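Local coordinates for protein soluble inorganic pyrophosphatase (Toxoplasma gondii, PDB 5WRT) that probably hydrolyses inorganic pyrophosphate to two phosphates, using magnesium ions, as expected of a type I soluble pyrophosphatase, at residues R109-A114 with G151-K156; L145-G150 with V201-G206; P97-D102 with Y222-H227; V139-A144 with A215-V220. One frame throughout, in Å; residues are numbered along the deposited sequence.

Contact 1: residues R109-A114 with G151-K156; sequences REVFHA and GELDWK. With MG (magnesium ion), chain C.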
# COMPACT_ATOMS: atom_id res chain seq x y z
N ARG A 109 7.49 2.18 -27.02
CA ARG A 109 8.72 2.17 -26.24
C ARG A 109 8.54 2.83 -24.87
O ARG A 109 9.33 2.58 -23.96
CB ARG A 109 9.79 2.92 -27.03
CG ARG A 109 11.09 3.22 -26.31
CD ARG A 109 11.96 2.00 -26.12
NE ARG A 109 13.21 2.40 -25.49
CZ ARG A 109 14.30 2.76 -26.15
NH1 ARG A 109 14.33 2.77 -27.47
NH2 ARG A 109 15.38 3.12 -25.47
N GLU A 110 7.47 3.61 -24.70
CA GLU A 110 7.10 4.15 -23.40
C GLU A 110 6.61 3.10 -22.42
O GLU A 110 6.62 3.35 -21.21
CB GLU A 110 6.07 5.25 -23.62
CG GLU A 110 6.66 6.35 -24.50
CD GLU A 110 6.27 6.23 -25.96
OE1 GLU A 110 6.36 7.24 -26.69
OE2 GLU A 110 5.93 5.10 -26.39
N VAL A 111 6.18 1.93 -22.90
CA VAL A 111 5.74 0.86 -22.03
C VAL A 111 6.70 -0.33 -22.09
O VAL A 111 6.31 -1.46 -21.80
CB VAL A 111 4.30 0.43 -22.37
CG1 VAL A 111 3.35 1.60 -22.17
CG2 VAL A 111 4.22 -0.09 -23.79
N PHE A 112 7.96 -0.07 -22.45
CA PHE A 112 9.00 -1.10 -22.54
C PHE A 112 8.61 -2.21 -23.51
O PHE A 112 9.01 -3.37 -23.34
CB PHE A 112 9.34 -1.70 -21.18
CG PHE A 112 9.51 -0.69 -20.08
CD1 PHE A 112 10.73 -0.05 -19.90
CD2 PHE A 112 8.47 -0.41 -19.21
CE1 PHE A 112 10.89 0.87 -18.89
CE2 PHE A 112 8.63 0.51 -18.20
CZ PHE A 112 9.84 1.15 -18.03
N HIS A 113 7.82 -1.87 -24.53
CA HIS A 113 7.34 -2.83 -25.53
C HIS A 113 6.57 -3.99 -24.91
O HIS A 113 6.44 -5.06 -25.52
CB HIS A 113 8.50 -3.36 -26.38
CG HIS A 113 9.19 -2.29 -27.18
ND1 HIS A 113 8.55 -1.51 -28.11
CD2 HIS A 113 10.48 -1.87 -27.16
CE1 HIS A 113 9.40 -0.66 -28.64
NE2 HIS A 113 10.58 -0.86 -28.09
N ALA A 114 6.05 -3.81 -23.69
CA ALA A 114 5.31 -4.85 -22.99
C ALA A 114 4.03 -5.21 -23.74
O ALA A 114 3.48 -4.42 -24.51
CB ALA A 114 4.97 -4.40 -21.57
N GLY A 151 7.01 -7.88 -17.73
CA GLY A 151 6.88 -7.83 -19.17
C GLY A 151 5.46 -7.71 -19.69
O GLY A 151 5.28 -7.63 -20.91
N GLU A 152 4.46 -7.70 -18.82
CA GLU A 152 3.07 -7.53 -19.23
C GLU A 152 2.63 -6.11 -18.91
O GLU A 152 2.85 -5.62 -17.80
CB GLU A 152 2.15 -8.53 -18.52
CG GLU A 152 2.31 -9.97 -18.95
CD GLU A 152 1.12 -10.83 -18.54
OE1 GLU A 152 0.55 -10.58 -17.46
OE2 GLU A 152 0.75 -11.74 -19.31
N LEU A 153 2.01 -5.46 -19.89
CA LEU A 153 1.40 -4.15 -19.67
C LEU A 153 0.07 -4.33 -18.96
O LEU A 153 -0.84 -4.97 -19.49
CB LEU A 153 1.22 -3.42 -21.00
CG LEU A 153 0.48 -2.09 -20.99
CD1 LEU A 153 1.08 -1.13 -19.98
CD2 LEU A 153 0.50 -1.47 -22.39
N ASP A 154 -0.04 -3.79 -17.75
CA ASP A 154 -1.22 -3.97 -16.91
C ASP A 154 -1.75 -2.59 -16.53
O ASP A 154 -1.44 -2.06 -15.46
CB ASP A 154 -0.87 -4.82 -15.67
CG ASP A 154 -2.07 -5.13 -14.81
OD1 ASP A 154 -3.21 -4.95 -15.28
OD2 ASP A 154 -1.88 -5.56 -13.66
N TRP A 155 -2.54 -2.01 -17.43
CA TRP A 155 -3.12 -0.70 -17.19
C TRP A 155 -4.01 -0.71 -15.95
O TRP A 155 -4.74 -1.67 -15.69
CB TRP A 155 -3.96 -0.25 -18.39
CG TRP A 155 -3.18 0.14 -19.61
CD1 TRP A 155 -2.99 -0.62 -20.72
CD2 TRP A 155 -2.52 1.38 -19.84
NE1 TRP A 155 -2.25 0.08 -21.64
CE2 TRP A 155 -1.94 1.31 -21.13
CE3 TRP A 155 -2.35 2.55 -19.10
CZ2 TRP A 155 -1.20 2.36 -21.68
CZ3 TRP A 155 -1.62 3.60 -19.65
CH2 TRP A 155 -1.05 3.49 -20.92
N LYS A 156 -3.95 0.37 -15.18
CA LYS A 156 -4.90 0.64 -14.11
C LYS A 156 -5.58 1.96 -14.45
O LYS A 156 -5.04 3.04 -14.20
CB LYS A 156 -4.21 0.69 -12.75
CG LYS A 156 -3.39 -0.55 -12.42
CD LYS A 156 -4.26 -1.80 -12.45
CE LYS A 156 -3.44 -3.04 -12.13
NZ LYS A 156 -4.12 -4.29 -12.58
MG MG C . -4.83 -5.83 -16.07
O HOH W 1 -5.22 -3.83 -17.22
O HOH W 2 -4.44 -7.51 -14.89
O HOH W 3 -6.72 -6.45 -17.05

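Contact 2: residues L145-G150 with V201-G206; sequences LAMIDG and VVNQFG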
# COMPACT_ATOMS: atom_id res chain seq x y z
N LEU A 145 -2.70 4.54 -15.21
CA LEU A 145 -1.31 4.24 -14.88
C LEU A 145 -0.89 3.00 -15.66
O LEU A 145 -1.62 2.00 -15.68
CB LEU A 145 -1.14 4.01 -13.38
CG LEU A 145 -1.29 5.23 -12.47
CD1 LEU A 145 -1.68 4.81 -11.06
CD2 LEU A 145 0.01 6.02 -12.45
N ALA A 146 0.28 3.06 -16.29
CA ALA A 146 0.77 1.98 -17.14
C ALA A 146 1.72 1.10 -16.33
O ALA A 146 2.94 1.18 -16.46
CB ALA A 146 1.44 2.53 -18.39
N MET A 147 1.14 0.25 -15.49
CA MET A 147 1.94 -0.66 -14.69
C MET A 147 2.48 -1.79 -15.56
O MET A 147 1.78 -2.32 -16.42
CB MET A 147 1.12 -1.20 -13.51
CG MET A 147 1.95 -1.82 -12.40
SD MET A 147 1.08 -3.04 -11.41
CE MET A 147 0.88 -4.38 -12.57
N ILE A 148 3.74 -2.15 -15.33
CA ILE A 148 4.40 -3.25 -16.02
C ILE A 148 4.65 -4.37 -15.01
O ILE A 148 5.46 -4.22 -14.09
CB ILE A 148 5.71 -2.81 -16.68
CG1 ILE A 148 5.48 -1.59 -17.57
CG2 ILE A 148 6.31 -3.95 -17.49
CD1 ILE A 148 4.48 -1.83 -18.68
N ASP A 149 3.94 -5.48 -15.18
CA ASP A 149 4.05 -6.64 -14.29
C ASP A 149 4.75 -7.76 -15.06
O ASP A 149 4.10 -8.50 -15.81
CB ASP A 149 2.68 -7.09 -13.80
CG ASP A 149 2.76 -8.05 -12.62
OD1 ASP A 149 3.80 -8.73 -12.46
OD2 ASP A 149 1.78 -8.12 -11.85
N GLY A 150 6.06 -7.88 -14.88
CA GLY A 150 6.84 -8.90 -15.54
C GLY A 150 6.65 -8.96 -17.04
O GLY A 150 6.18 -9.97 -17.57
N VAL A 201 8.91 -8.98 -6.09
CA VAL A 201 9.10 -8.14 -7.26
C VAL A 201 8.50 -6.77 -6.98
O VAL A 201 7.45 -6.65 -6.35
CB VAL A 201 8.46 -8.74 -8.53
CG1 VAL A 201 9.27 -9.94 -9.01
CG2 VAL A 201 7.02 -9.11 -8.27
N VAL A 202 9.19 -5.73 -7.43
CA VAL A 202 8.66 -4.37 -7.43
C VAL A 202 8.28 -4.04 -8.86
O VAL A 202 9.12 -4.10 -9.77
CB VAL A 202 9.68 -3.36 -6.88
CG1 VAL A 202 9.10 -1.96 -6.92
CG2 VAL A 202 10.08 -3.74 -5.46
N ASN A 203 7.01 -3.69 -9.08
CA ASN A 203 6.56 -3.42 -10.43
C ASN A 203 7.10 -2.08 -10.92
O ASN A 203 7.51 -1.21 -10.14
CB ASN A 203 5.03 -3.42 -10.50
CG ASN A 203 4.43 -4.78 -10.17
OD1 ASN A 203 4.79 -5.79 -10.78
ND2 ASN A 203 3.51 -4.81 -9.22
N GLN A 204 7.09 -1.92 -12.24
CA GLN A 204 7.48 -0.67 -12.88
C GLN A 204 6.26 -0.03 -13.53
O GLN A 204 5.18 -0.62 -13.62
CB GLN A 204 8.57 -0.91 -13.93
CG GLN A 204 9.75 -1.72 -13.44
CD GLN A 204 10.71 -2.09 -14.56
OE1 GLN A 204 11.82 -1.58 -14.63
NE2 GLN A 204 10.26 -2.97 -15.44
N PHE A 205 6.44 1.21 -13.98
CA PHE A 205 5.40 1.95 -14.67
C PHE A 205 5.97 2.56 -15.94
O PHE A 205 7.05 3.15 -15.92
CB PHE A 205 4.80 3.04 -13.79
CG PHE A 205 4.00 2.52 -12.64
CD1 PHE A 205 4.59 2.28 -11.41
CD2 PHE A 205 2.64 2.25 -12.79
CE1 PHE A 205 3.85 1.78 -10.35
CE2 PHE A 205 1.90 1.76 -11.73
CZ PHE A 205 2.50 1.52 -10.51
N GLY A 206 5.25 2.39 -17.05
CA GLY A 206 5.62 3.04 -18.28
C GLY A 206 5.31 4.53 -18.23
O GLY A 206 4.77 5.06 -17.26
O HOH W 4 2.26 5.07 -16.08
O HOH W 5 7.28 -7.19 -12.17

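Contact 3: residues P97-D102 with Y222-H227; sequences PQTWED and YRAHEH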
# COMPACT_ATOMS: atom_id res chain seq x y z
N PRO A 97 -16.48 -4.21 -18.94
CA PRO A 97 -17.05 -5.27 -19.77
C PRO A 97 -16.63 -5.12 -21.23
O PRO A 97 -16.32 -4.02 -21.69
CB PRO A 97 -18.56 -5.09 -19.60
CG PRO A 97 -18.74 -4.19 -18.43
CD PRO A 97 -17.51 -3.34 -18.37
N GLN A 98 -16.63 -6.25 -21.94
CA GLN A 98 -16.38 -6.27 -23.38
C GLN A 98 -15.04 -5.63 -23.72
O GLN A 98 -14.90 -4.92 -24.72
CB GLN A 98 -17.52 -5.61 -24.14
CG GLN A 98 -18.87 -6.25 -23.86
CD GLN A 98 -20.03 -5.54 -24.53
OE1 GLN A 98 -19.90 -4.40 -24.98
NE2 GLN A 98 -21.17 -6.21 -24.61
N THR A 99 -14.04 -5.86 -22.87
CA THR A 99 -12.68 -5.44 -23.12
C THR A 99 -11.75 -6.63 -22.93
O THR A 99 -12.03 -7.54 -22.14
CB THR A 99 -12.24 -4.30 -22.19
OG1 THR A 99 -12.35 -4.72 -20.82
CG2 THR A 99 -13.11 -3.06 -22.41
N TRP A 100 -10.65 -6.62 -23.66
CA TRP A 100 -9.66 -7.69 -23.57
C TRP A 100 -8.31 -7.10 -23.93
O TRP A 100 -8.14 -6.55 -25.01
CB TRP A 100 -10.01 -8.85 -24.51
CG TRP A 100 -9.05 -10.01 -24.40
CD1 TRP A 100 -8.65 -10.64 -23.26
CD2 TRP A 100 -8.38 -10.66 -25.48
NE1 TRP A 100 -7.77 -11.65 -23.57
CE2 TRP A 100 -7.59 -11.68 -24.92
CE3 TRP A 100 -8.37 -10.48 -26.87
CZ2 TRP A 100 -6.79 -12.52 -25.70
CZ3 TRP A 100 -7.59 -11.32 -27.64
CH2 TRP A 100 -6.81 -12.33 -27.06
N GLU A 101 -7.35 -7.21 -23.01
CA GLU A 101 -6.00 -6.72 -23.27
C GLU A 101 -5.25 -7.79 -24.04
O GLU A 101 -4.45 -8.56 -23.50
CB GLU A 101 -5.30 -6.31 -21.98
CG GLU A 101 -5.85 -5.02 -21.40
CD GLU A 101 -5.23 -3.80 -22.05
OE1 GLU A 101 -4.13 -3.38 -21.63
OE2 GLU A 101 -5.85 -3.25 -22.99
N ASP A 102 -5.54 -7.84 -25.34
CA ASP A 102 -4.99 -8.82 -26.26
C ASP A 102 -3.46 -8.85 -26.16
O ASP A 102 -2.81 -7.83 -26.45
CB ASP A 102 -5.40 -8.45 -27.69
CG ASP A 102 -5.15 -9.57 -28.69
OD1 ASP A 102 -5.76 -9.54 -29.78
OD2 ASP A 102 -4.35 -10.48 -28.40
N TYR A 222 -10.89 2.18 -25.39
CA TYR A 222 -11.33 1.92 -26.76
C TYR A 222 -10.54 0.77 -27.38
O TYR A 222 -11.12 -0.16 -27.95
CB TYR A 222 -11.19 3.17 -27.63
CG TYR A 222 -12.03 4.36 -27.23
CD1 TYR A 222 -13.33 4.20 -26.75
CD2 TYR A 222 -11.54 5.65 -27.37
CE1 TYR A 222 -14.10 5.29 -26.41
CE2 TYR A 222 -12.30 6.74 -27.03
CZ TYR A 222 -13.58 6.56 -26.55
OH TYR A 222 -14.32 7.67 -26.22
N ARG A 223 -9.21 0.84 -27.29
CA ARG A 223 -8.38 -0.18 -27.92
C ARG A 223 -8.67 -1.57 -27.35
O ARG A 223 -8.78 -2.54 -28.10
CB ARG A 223 -6.90 0.17 -27.75
CG ARG A 223 -5.97 -0.74 -28.53
CD ARG A 223 -4.54 -0.24 -28.49
NE ARG A 223 -4.06 -0.06 -27.12
CZ ARG A 223 -3.67 1.11 -26.62
NH1 ARG A 223 -3.68 2.20 -27.38
NH2 ARG A 223 -3.25 1.18 -25.36
N ALA A 224 -8.81 -1.67 -26.02
CA ALA A 224 -9.17 -2.94 -25.42
C ALA A 224 -10.57 -3.38 -25.82
O ALA A 224 -10.83 -4.58 -25.95
CB ALA A 224 -9.06 -2.86 -23.89
N HIS A 225 -11.47 -2.42 -26.03
CA HIS A 225 -12.81 -2.75 -26.51
C HIS A 225 -12.74 -3.35 -27.91
O HIS A 225 -13.47 -4.31 -28.22
CB HIS A 225 -13.68 -1.50 -26.50
CG HIS A 225 -15.12 -1.75 -26.84
ND1 HIS A 225 -15.87 -2.74 -26.24
CD2 HIS A 225 -15.95 -1.13 -27.71
CE1 HIS A 225 -17.09 -2.73 -26.73
NE2 HIS A 225 -17.17 -1.76 -27.62
N GLU A 226 -11.87 -2.81 -28.77
CA GLU A 226 -11.76 -3.32 -30.13
C GLU A 226 -11.11 -4.70 -30.16
O GLU A 226 -11.47 -5.54 -30.99
CB GLU A 226 -10.97 -2.34 -31.00
CG GLU A 226 -11.72 -1.06 -31.32
N HIS A 227 -10.13 -4.94 -29.27
CA HIS A 227 -9.57 -6.28 -29.14
C HIS A 227 -10.65 -7.31 -28.83
O HIS A 227 -10.68 -8.40 -29.42
CB HIS A 227 -8.50 -6.31 -28.04
CG HIS A 227 -7.26 -5.55 -28.38
ND1 HIS A 227 -6.70 -5.54 -29.64
CD2 HIS A 227 -6.44 -4.80 -27.60
CE1 HIS A 227 -5.60 -4.81 -29.63
NE2 HIS A 227 -5.43 -4.34 -28.40
O HOH W 6 -4.75 -2.74 -25.84

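Contact 4: residues V139-A144 with A215-V220; sequences VKVLGA and ADAERV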
# COMPACT_ATOMS: atom_id res chain seq x y z
N VAL A 139 -19.11 4.97 -14.88
CA VAL A 139 -18.00 5.76 -14.38
C VAL A 139 -17.50 6.68 -15.49
O VAL A 139 -17.62 6.38 -16.68
CB VAL A 139 -16.84 4.87 -13.86
CG1 VAL A 139 -17.33 3.95 -12.75
CG2 VAL A 139 -16.22 4.07 -15.00
N LYS A 140 -16.93 7.80 -15.08
CA LYS A 140 -16.21 8.70 -15.98
C LYS A 140 -14.72 8.46 -15.80
O LYS A 140 -14.21 8.49 -14.68
CB LYS A 140 -16.56 10.16 -15.71
CG LYS A 140 -15.71 11.15 -16.47
CD LYS A 140 -16.25 12.56 -16.35
CE LYS A 140 -16.62 12.90 -14.91
NZ LYS A 140 -16.97 14.34 -14.75
N VAL A 141 -14.03 8.22 -16.91
CA VAL A 141 -12.62 7.88 -16.88
C VAL A 141 -11.79 9.15 -16.69
O VAL A 141 -12.01 10.15 -17.37
CB VAL A 141 -12.23 7.14 -18.17
CG1 VAL A 141 -10.75 7.26 -18.42
CG2 VAL A 141 -12.64 5.67 -18.07
N LEU A 142 -10.84 9.09 -15.75
CA LEU A 142 -10.03 10.25 -15.40
C LEU A 142 -8.56 10.12 -15.79
O LEU A 142 -7.89 11.15 -15.92
CB LEU A 142 -10.11 10.51 -13.89
CG LEU A 142 -11.49 10.77 -13.31
CD1 LEU A 142 -11.46 10.68 -11.79
CD2 LEU A 142 -12.01 12.12 -13.76
N GLY A 143 -8.06 8.91 -15.98
CA GLY A 143 -6.64 8.72 -16.24
C GLY A 143 -6.29 7.25 -16.16
O GLY A 143 -7.15 6.39 -15.96
N ALA A 144 -5.00 6.98 -16.32
CA ALA A 144 -4.54 5.60 -16.37
C ALA A 144 -3.06 5.54 -16.01
O ALA A 144 -2.27 6.37 -16.46
CB ALA A 144 -4.77 4.98 -17.75
N ALA A 215 -8.03 11.72 -21.62
CA ALA A 215 -8.20 11.42 -23.04
C ALA A 215 -7.36 10.22 -23.45
O ALA A 215 -7.82 9.38 -24.25
CB ALA A 215 -7.82 12.64 -23.88
N ASP A 216 -6.13 10.11 -22.94
CA ASP A 216 -5.33 8.92 -23.21
C ASP A 216 -5.97 7.68 -22.61
O ASP A 216 -5.97 6.61 -23.23
CB ASP A 216 -3.91 9.10 -22.66
CG ASP A 216 -3.08 10.04 -23.50
OD1 ASP A 216 -3.21 10.01 -24.74
OD2 ASP A 216 -2.27 10.80 -22.93
N ALA A 217 -6.53 7.81 -21.40
CA ALA A 217 -7.16 6.66 -20.76
C ALA A 217 -8.43 6.25 -21.49
O ALA A 217 -8.78 5.06 -21.49
CB ALA A 217 -7.46 6.98 -19.30
N GLU A 218 -9.13 7.20 -22.12
CA GLU A 218 -10.26 6.83 -22.97
C GLU A 218 -9.80 5.96 -24.13
O GLU A 218 -10.45 4.97 -24.46
CB GLU A 218 -10.95 8.09 -23.49
CG GLU A 218 -11.75 8.88 -22.46
CD GLU A 218 -12.20 10.23 -23.00
OE1 GLU A 218 -11.96 10.50 -24.19
OE2 GLU A 218 -12.79 11.02 -22.23
N ARG A 219 -8.67 6.32 -24.74
CA ARG A 219 -8.15 5.54 -25.86
C ARG A 219 -7.68 4.16 -25.42
O ARG A 219 -7.77 3.20 -26.20
CB ARG A 219 -7.01 6.29 -26.54
CG ARG A 219 -7.46 7.47 -27.40
CD ARG A 219 -6.28 8.07 -28.15
NE ARG A 219 -5.50 9.00 -27.32
CZ ARG A 219 -5.81 10.28 -27.14
NH1 ARG A 219 -6.88 10.80 -27.73
NH2 ARG A 219 -5.05 11.04 -26.37
N VAL A 220 -7.17 4.04 -24.19
CA VAL A 220 -6.82 2.73 -23.66
C VAL A 220 -8.04 1.82 -23.61
O VAL A 220 -7.99 0.65 -24.01
CB VAL A 220 -6.16 2.87 -22.28
CG1 VAL A 220 -6.14 1.53 -21.55
CG2 VAL A 220 -4.75 3.43 -22.41
O HOH W 7 -13.62 10.96 -19.89

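Contact 1: residues R109-A114 with G151-K156
Ala-114 and Leu-153 carry the apolar part of this contact together with Val-111. The Ala-114 methyl lies against the start of strand 152-161: its CB is 3.3 Å from Gly-151 O and 3.9 Å from Leu-153 CB, a closeness to the backbone that suits the smallest of side chains. Val-111 reaches across with CG1, 4.2 Å from Leu-153 CD1. Leu-153 CG stands anti to the backbone N (chi1 174°), and its two methyls spread round the valine tip, while CD1 also lies over the rim of the Trp-155 ring.

No hydrogen bond crosses between the segments. Within 109-114 a type I' turn runs from Val-111 to Ala-114, fastened by Ala-114 N to Val-111 O at 3.0 Å. It brings both apolar side chains round to the strand.

Ionic and metal bonds belong to the strand. Asp-154 OD1 binds magnesium at 2.0 Å, with Asp-117, Asp-122 and three waters completing the shell. Lys-156 NZ makes a salt bridge to Asp-154 OD2 at 2.8 Å, on the syn side but 34° out of the carboxylate plane, and Asp-122 and Tyr-93 bond the same nitrogen.

The implication is a division of labour: Leu-153 packs against the loop, while Asp-154 binds the metal and Lys-156 holds Asp-154. With OD1 on magnesium and OD2 on the lysine, the carboxylate is fixed at both oxygens.

Contact 2: residues L145-G150 with V201-G206
Phe-205 and Met-147 cross at a slant, with ring atom CE2 3.5 Å from Met-147 CB. The same ring atom also meets Leu-145 CB, at 4.1 Å. Phe-205 CG lies anti to its own carbonyl carbon (chi1 -69°), beside the backbone N; the CD2-CE2 side of the ring is the part that meets Met-147. Farther out, Met-147 SD is 3.7 Å from Asn-203 ND2; that amide nitrogen is bonded to Phe-191 O, so the flexible thioether simply packs against a group fixed elsewhere.

The backbones form an antiparallel pairing of strand 136-149 of the pyrophosphatase barrel with strand 204-212. Met-147 and Phe-205 are a non-hydrogen-bonded pair, Ile-148 and Gln-204 a hydrogen-bonded one. Ile-148 N gives Gln-204 O a nearly straight bond of 2.7 Å, although the donor stands 38° above the carbonyl plane; the return bond from Gln-204 N is weak. Gly-206 N binds Ala-146 O at 2.7 Å, in the carbonyl plane.

On the face away from Phe-205, branched Ile-148 sets CG1 4.0 Å from Gly-206 N. Asp-149 and Asn-203 cross with their flat groups 56° apart, and the aspartate finds its salt bridge with Lys-195.

Contact 3: residues P97-D102 with Y222-H227
Ala-224 O, in the body of helix 214-232, takes a hydrogen bond from outside the helix: Trp-100 N of the loop approaches at 3.1 Å, standing 47° above the carbonyl plane. The loop can come this near because Ala-224 has only a methyl, whose CB lies 3.9 Å from Thr-99 CB and 3.4 Å from Glu-101 OE2.

Two histidines grip the loop on different terms. His-225 CG is anti to its backbone N (chi1 -174°), and ring atom ND1 donates to Gln-98 O at 2.8 Å with the acceptor near the ring plane. The Gln-98 side chain runs alongside in the same direction, its amide 18° from the ring plane and its end bonded to His-31 O. His-227 instead receives Asp-102 CB over one face, 3.7 Å from the ring centroid, a CH-pi contact; Arg-223 O lies over the opposite face.

Glu-101, at the centre of an inverse gamma turn, bends at chi2, and OE2 accepts a hydrogen bond from a water that accepts one from Arg-223 NE.

The chemistry implies a loop fixed by hydrogen bonds to its backbone together with close packing, holding Glu-101 against Asp-117, which binds magnesium.

Contact 4: residues V139-A144 with A215-V220
A classic beta bulge in strand 136-149, where Leu-142 and Gly-143 both face Leu-158, forms the seat on which Ala-217 of helix 214-232 rests. The Ala-217 methyl makes the closest contacts: CB is 3.4 Å from Gly-143 C, 3.4 Å from Val-141 CG1 and 3.7 Å from Ala-144 CB. It thus sits down on the strand backbone between two side chains. Val-141 contributes one branch, with CG1 anti to the backbone N (chi1 158°), and the same methyl comes 4.0 Å from the backbone N of Glu-218, the very next residue after Ala-217.

This is helix-on-barrel packing. Strand and helix axes pass 6.4 Å apart at 93°, and so short a distance demands small residues at the crossing, as alanine and glycine are. The bulge matters too: with its extra residue, Val-141 and Ala-144, three positions apart, both point to the helix, whereas regular strand geometry would turn them to opposite faces. Gly-143, nearly fully extended, has no side chain, and its carbonyl carbon and oxygen lie directly under the alanine methyl.

Trp-155 of the adjacent strand packs on both Ala-144 and Val-220, extending the apolar layer. A water 3.1 Å from Val-141 O also lies near Glu-218 OE2, though its bonding there is doubtful. On the helix itself, Arg-219 NH2 meets Asp-216 OD1 at 2.7 Å in a salt bridge, approaching from above the carboxylate plane.

Overall arrangement
Contacts 1, 2 and 4 are buried, contact 3 only partly. Strand 136-149 serves twice: its later part pairs with 204-212 in contact 2, its earlier part carries the helix in contact 4. Helix 214-232 serves contacts 3 and 4 in turn. Chemistry follows place: sheet hydrogen bonds join contact 2, while contacts 1 and 4 meet mainly by packing, with no direct hydrogen bond, and contact 3, between loop and helix, combines direct hydrogen bonds and a water with CH-pi and methyl packing. Trp-155 touches residues of all three other contacts, among them Ala-146, Glu-101 and Val-220. Contact 1 holds a magnesium ligand; contacts 2 and 3 border the metal site through Met-147 and Glu-101, and contact 4 stands farther back.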